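Local coordinates for protein thioredoxin (H-type,TRX-H) (Edwardsiella tarda, PDB 5ZF2) that inhibits ASK1-MAPK signaling cascades of the infected host to promote pathogenesis, acting as a secreted thioredoxin-like effector of the bacterium, at residues V20-Y25 against Q66-S71; T75-L78 against Q83-R86. All coordinates share one frame; numbering follows the deposited sequence.

Interaction 1. Residues V20-Y25 against Q66-S71; sequences VLVDVY and QQFRVS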
loop_
_atom_site.group_PDB
_atom_site.type_symbol
_atom_site.label_atom_id
_atom_site.label_comp_id
_atom_site.label_asym_id
_atom_site.label_seq_id
_atom_site.Cartn_x
_atom_site.Cartn_y
_atom_site.Cartn_z
ATOM N N VAL A 20 6.688 4.801 -1.236
ATOM C CA VAL A 20 5.447 4.418 -1.903
ATOM C C VAL A 20 4.879 3.174 -1.244
ATOM O O VAL A 20 5.605 2.195 -1.031
ATOM C CB VAL A 20 5.660 4.153 -3.402
ATOM C CG1 VAL A 20 4.383 3.641 -3.999
ATOM C CG2 VAL A 20 6.118 5.452 -4.091
ATOM N N LEU A 21 3.583 3.196 -0.952
ATOM C CA LEU A 21 2.902 2.041 -0.392
ATOM C C LEU A 21 1.918 1.527 -1.427
ATOM O O LEU A 21 1.024 2.265 -1.866
ATOM C CB LEU A 21 2.165 2.392 0.902
ATOM C CG LEU A 21 1.375 1.211 1.439
ATOM C CD1 LEU A 21 2.340 0.149 2.011
ATOM C CD2 LEU A 21 0.349 1.671 2.506
ATOM N N VAL A 22 2.061 0.269 -1.794
ATOM C CA VAL A 22 1.088 -0.419 -2.630
ATOM C C VAL A 22 0.169 -1.193 -1.694
ATOM O O VAL A 22 0.628 -2.074 -0.952
ATOM C CB VAL A 22 1.787 -1.348 -3.638
ATOM C CG1 VAL A 22 0.786 -2.280 -4.315
ATOM C CG2 VAL A 22 2.539 -0.510 -4.669
ATOM N N ASP A 23 -1.120 -0.881 -1.741
ATOM C CA ASP A 23 -2.113 -1.421 -0.818
ATOM C C ASP A 23 -3.143 -2.170 -1.651
ATOM O O ASP A 23 -4.017 -1.551 -2.268
ATOM C CB ASP A 23 -2.756 -0.302 0.001
ATOM C CG ASP A 23 -3.874 -0.793 0.908
ATOM O OD1 ASP A 23 -4.196 -1.994 0.917
ATOM O OD2 ASP A 23 -4.444 0.052 1.620
ATOM N N VAL A 24 -3.055 -3.495 -1.650
ATOM C CA VAL A 24 -3.932 -4.327 -2.471
ATOM C C VAL A 24 -5.165 -4.708 -1.667
ATOM O O VAL A 24 -5.079 -5.480 -0.701
ATOM C CB VAL A 24 -3.212 -5.583 -2.966
ATOM C CG1 VAL A 24 -4.185 -6.435 -3.790
ATOM C CG2 VAL A 24 -1.978 -5.198 -3.784
ATOM N N TYR A 25 -6.321 -4.256 -2.123
ATOM C CA TYR A 25 -7.546 -4.423 -1.369
ATOM C C TYR A 25 -8.560 -5.167 -2.219
ATOM O O TYR A 25 -8.380 -5.364 -3.426
ATOM C CB TYR A 25 -8.100 -3.051 -0.923
ATOM C CG TYR A 25 -8.743 -2.259 -2.053
ATOM C CD1 TYR A 25 -7.981 -1.495 -2.936
ATOM C CD2 TYR A 25 -10.120 -2.295 -2.247
ATOM C CE1 TYR A 25 -8.588 -0.796 -3.991
ATOM C CE2 TYR A 25 -10.719 -1.605 -3.286
ATOM C CZ TYR A 25 -9.950 -0.855 -4.146
ATOM O OH TYR A 25 -10.587 -0.169 -5.171
ATOM N N GLN A 66 0.343 -8.896 -11.260
ATOM C CA GLN A 66 1.511 -9.604 -11.770
ATOM C C GLN A 66 2.773 -8.781 -11.566
ATOM O O GLN A 66 3.807 -9.304 -11.141
ATOM C CB GLN A 66 1.330 -9.941 -13.250
ATOM C CG GLN A 66 0.460 -11.164 -13.495
ATOM C CD GLN A 66 1.062 -12.448 -12.930
ATOM O OE1 GLN A 66 2.283 -12.621 -12.910
ATOM N NE2 GLN A 66 0.202 -13.356 -12.470
ATOM N N GLN A 67 2.697 -7.484 -11.839
ATOM C CA GLN A 67 3.838 -6.598 -11.636
ATOM C C GLN A 67 4.359 -6.656 -10.195
ATOM O O GLN A 67 5.574 -6.626 -9.955
ATOM C CB GLN A 67 3.400 -5.180 -11.999
ATOM C CG GLN A 67 4.365 -4.091 -11.625
ATOM C CD GLN A 67 3.861 -2.718 -12.079
ATOM O OE1 GLN A 67 2.655 -2.496 -12.186
ATOM N NE2 GLN A 67 4.777 -1.798 -12.336
ATOM N N PHE A 68 3.452 -6.716 -9.225
ATOM C CA PHE A 68 3.784 -6.688 -7.811
ATOM C C PHE A 68 3.942 -8.076 -7.202
ATOM O O PHE A 68 4.285 -8.171 -6.021
ATOM C CB PHE A 68 2.695 -5.912 -7.058
ATOM C CG PHE A 68 2.619 -4.453 -7.450
ATOM C CD1 PHE A 68 3.748 -3.662 -7.410
ATOM C CD2 PHE A 68 1.418 -3.888 -7.888
ATOM C CE1 PHE A 68 3.695 -2.329 -7.773
ATOM C CE2 PHE A 68 1.360 -2.561 -8.263
ATOM C CZ PHE A 68 2.500 -1.777 -8.205
ATOM N N ARG A 69 3.712 -9.139 -7.980
ATOM C CA ARG A 69 3.833 -10.516 -7.507
ATOM C C ARG A 69 2.888 -10.727 -6.317
ATOM O O ARG A 69 3.284 -11.142 -5.225
ATOM C CB ARG A 69 5.302 -10.836 -7.175
ATOM C CG ARG A 69 5.603 -12.216 -6.553
ATOM C CD ARG A 69 7.107 -12.428 -6.262
ATOM N NE ARG A 69 7.505 -11.833 -4.981
ATOM C CZ ARG A 69 7.180 -12.319 -3.784
ATOM N NH1 ARG A 69 6.438 -13.413 -3.664
ATOM N NH2 ARG A 69 7.600 -11.712 -2.688
ATOM N N VAL A 70 1.624 -10.374 -6.531
ATOM C CA VAL A 70 0.599 -10.382 -5.492
ATOM C C VAL A 70 -0.396 -11.482 -5.799
ATOM O O VAL A 70 -0.960 -11.522 -6.898
ATOM C CB VAL A 70 -0.121 -9.026 -5.396
ATOM C CG1 VAL A 70 -1.347 -9.126 -4.472
ATOM C CG2 VAL A 70 0.848 -7.971 -4.906
ATOM N N SER A 71 -0.628 -12.362 -4.824
ATOM C CA SER A 71 -1.608 -13.421 -4.982
ATOM C C SER A 71 -2.756 -13.339 -3.990
ATOM O O SER A 71 -3.700 -14.123 -4.112
ATOM C CB SER A 71 -0.938 -14.805 -4.865
ATOM O OG SER A 71 -0.296 -14.971 -3.605
#
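Val22 lays both of its methyl groups over one face of the Phe68 ring, and this is the tighter half of the contact. Val22 CG2 comes within 3.8 Å of Phe68 CZ, while Val22 CG1 sits 4.0 Å from the ring centroid and 13° off the ring normal, a CH-pi contact. A branched valine suits the place because its fork spans a flat ring from a short stem: CB points at the helix end, and with CG1 anti to the backbone N (chi1 168°) the fork opens across the ring, CG1 by CD2 and CE2, CG2 by CE1 and CZ. The opposite face of the ring carries the aliphatic CG of Gln67 near its rim.

Beyond the ring the contact is thinner. Val24 and Val70 meet tip to tip by their methyls, the CG1 of Val24 lying 4.0 Å from the CG1 of Val70. Val24 is buried but Val70 only partly, and the residues flanking Val70, Arg69 and Ser71, are exposed. Arg69, with positive phi, closes helix 62-68 in a Schellman motif, its N bonded to Gln66 O at 3.2 Å; the chain then turns so that Val70 follows Phe68 in facing the strand.

The pairs thus dock the end of helix 62-68 on strand 20-25 of the thioredoxin sheet. Phe10 of helix 7-15 meets the Phe68 ring edge-to-face, and Ile77 and Tyr79 of strand 75-80 touch the same ring.

Interaction 2. Residues T75-L78 against Q83-R86; sequences TLIL and QEVR
Leu78 faces both Val85 and Arg86 across the hairpin formed by strands 75-80 and 83-89, which makes this a classic beta bulge at the edge of the thioredoxin sheet. The short segments run at 119° to each other, well short of antiparallel.

Two backbone hydrogen bonds hold the bulge. Leu78 N donates a hydrogen bond to Arg86 O at 2.9 Å, and Leu78 O accepts one from Val85 N at 2.8 Å. Leu78 therefore spends its donor and its acceptor on successive residues, and its bridge to Arg86 remains a hydrogen-bonded pair.

Side-chain packing differs between the two sides of the strand. Ile77 CG2 lies against the outer end of the Glu84 side chain, 3.8 Å from Glu84 CG and 3.7 Å from the carboxylate carbon Glu84 CD, the two chains crossing at a slant. Glutamate suits this exposed rim because its extended chain can rest its CG methylene on the isoleucine and still present a carboxylate at the surface. On the other side, buried Leu78 fits against Phe100 of helix 94-102 and Leu51.

Two charged groups find their polar partners outside the paired segments. Glu84 OE2 makes a salt bridge to Arg87 NE. The long chain of Arg86 runs beside Leu78 in the same direction: its CG takes the position between the backbone N and the carbonyl carbon (chi1 49°), and the extended methylenes carry the guanidinium up to the leucine. There NE donates to Phe100 O, tying the hairpin to helix 94-102 at its C-terminal end. The leucine methyl CD2 of Leu78 meets the guanidinium obliquely, 3.3 Å from Arg86 NH2.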
loop_
_atom_site.group_PDB
_atom_site.type_symbol
_atom_site.label_atom_id
_atom_site.label_comp_id
_atom_site.label_asym_id
_atom_site.label_seq_id
_atom_site.Cartn_x
_atom_site.Cartn_y
_atom_site.Cartn_z
ATOM N N THR A 75 -2.565 -7.529 0.846
ATOM C CA THR A 75 -1.111 -7.430 0.716
ATOM C C THR A 75 -0.718 -5.958 0.731
ATOM O O THR A 75 -1.353 -5.134 0.053
ATOM C CB THR A 75 -0.597 -8.073 -0.582
ATOM O OG1 THR A 75 -0.989 -9.447 -0.649
ATOM C CG2 THR A 75 0.929 -7.999 -0.646
ATOM N N LEU A 76 0.312 -5.628 1.517
ATOM C CA LEU A 76 0.902 -4.286 1.554
ATOM C C LEU A 76 2.360 -4.413 1.150
ATOM O O LEU A 76 3.066 -5.317 1.634
ATOM C CB LEU A 76 0.828 -3.659 2.956
ATOM C CG LEU A 76 -0.542 -3.554 3.623
ATOM C CD1 LEU A 76 -0.403 -3.108 5.102
ATOM C CD2 LEU A 76 -1.379 -2.574 2.841
ATOM N N ILE A 77 2.804 -3.541 0.258
ATOM C CA ILE A 77 4.189 -3.542 -0.200
ATOM C C ILE A 77 4.749 -2.143 -0.049
ATOM O O ILE A 77 4.186 -1.186 -0.587
ATOM C CB ILE A 77 4.326 -3.983 -1.662
ATOM C CG1 ILE A 77 3.561 -5.294 -1.897
ATOM C CG2 ILE A 77 5.850 -4.081 -2.004
ATOM C CD1 ILE A 77 3.425 -5.657 -3.390
ATOM N N LEU A 78 5.870 -2.022 0.639
ATOM C CA LEU A 78 6.449 -0.709 0.900
ATOM C C LEU A 78 7.666 -0.547 0.003
ATOM O O LEU A 78 8.525 -1.428 -0.048
ATOM C CB LEU A 78 6.832 -0.536 2.373
ATOM C CG LEU A 78 7.451 0.831 2.716
ATOM C CD1 LEU A 78 6.438 1.998 2.482
ATOM C CD2 LEU A 78 7.976 0.874 4.151
ATOM N N GLN A 83 12.363 1.016 -4.792
ATOM C CA GLN A 83 12.726 -0.378 -4.606
ATOM C C GLN A 83 11.954 -0.962 -3.436
ATOM O O GLN A 83 11.766 -0.297 -2.418
ATOM C CB GLN A 83 14.247 -0.521 -4.355
ATOM C CG GLN A 83 15.098 0.186 -5.384
ATOM C CD GLN A 83 16.583 0.088 -5.066
ATOM O OE1 GLN A 83 17.027 -0.863 -4.424
ATOM N NE2 GLN A 83 17.351 1.087 -5.491
ATOM N N GLU A 84 11.533 -2.214 -3.567
ATOM C CA GLU A 84 10.744 -2.841 -2.512
ATOM C C GLU A 84 11.604 -3.033 -1.271
ATOM O O GLU A 84 12.718 -3.561 -1.363
ATOM C CB GLU A 84 10.199 -4.189 -2.978
ATOM C CG GLU A 84 9.504 -4.958 -1.855
ATOM C CD GLU A 84 8.801 -6.241 -2.315
ATOM O OE1 GLU A 84 8.481 -6.392 -3.520
ATOM O OE2 GLU A 84 8.567 -7.114 -1.454
ATOM N N VAL A 85 11.090 -2.594 -0.126
ATOM C CA VAL A 85 11.764 -2.739 1.159
ATOM C C VAL A 85 11.195 -3.904 1.955
ATOM O O VAL A 85 11.938 -4.628 2.608
ATOM C CB VAL A 85 11.665 -1.417 1.957
ATOM C CG1 VAL A 85 12.077 -1.624 3.411
ATOM C CG2 VAL A 85 12.547 -0.355 1.320
ATOM N N ARG A 86 9.878 -4.109 1.914
ATOM C CA ARG A 86 9.244 -5.191 2.658
ATOM C C ARG A 86 7.800 -5.290 2.213
ATOM O O ARG A 86 7.238 -4.347 1.638
ATOM C CB ARG A 86 9.301 -4.959 4.185
ATOM C CG ARG A 86 8.851 -3.553 4.590
ATOM C CD ARG A 86 9.098 -3.314 6.077
ATOM N NE ARG A 86 8.861 -1.928 6.444
ATOM C CZ ARG A 86 9.814 -1.046 6.747
ATOM N NH1 ARG A 86 11.097 -1.398 6.754
ATOM N NH2 ARG A 86 9.468 0.196 7.062
#

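The two interactions have centres about 8 Å apart and share one mixed sheet, in which strands 20-25 and 75-80 are neighbours and 83-89 is one of the two edge strands. They come in series along the chain: interaction 1 closes just past the end of helix 62-68, and the next strand, 75-80, opens interaction 2. Their strands join directly, Val22 N lying 2.8 Å from Ile77 O and Val24 N 2.9 Å from Thr75 O, both probable hydrogen bonds. Interaction 1 packs a helix end on the sheet, whereas interaction 2 adds an edge strand to it. Together they connect the central strand to the C-terminal hairpin of the thioredoxin fold.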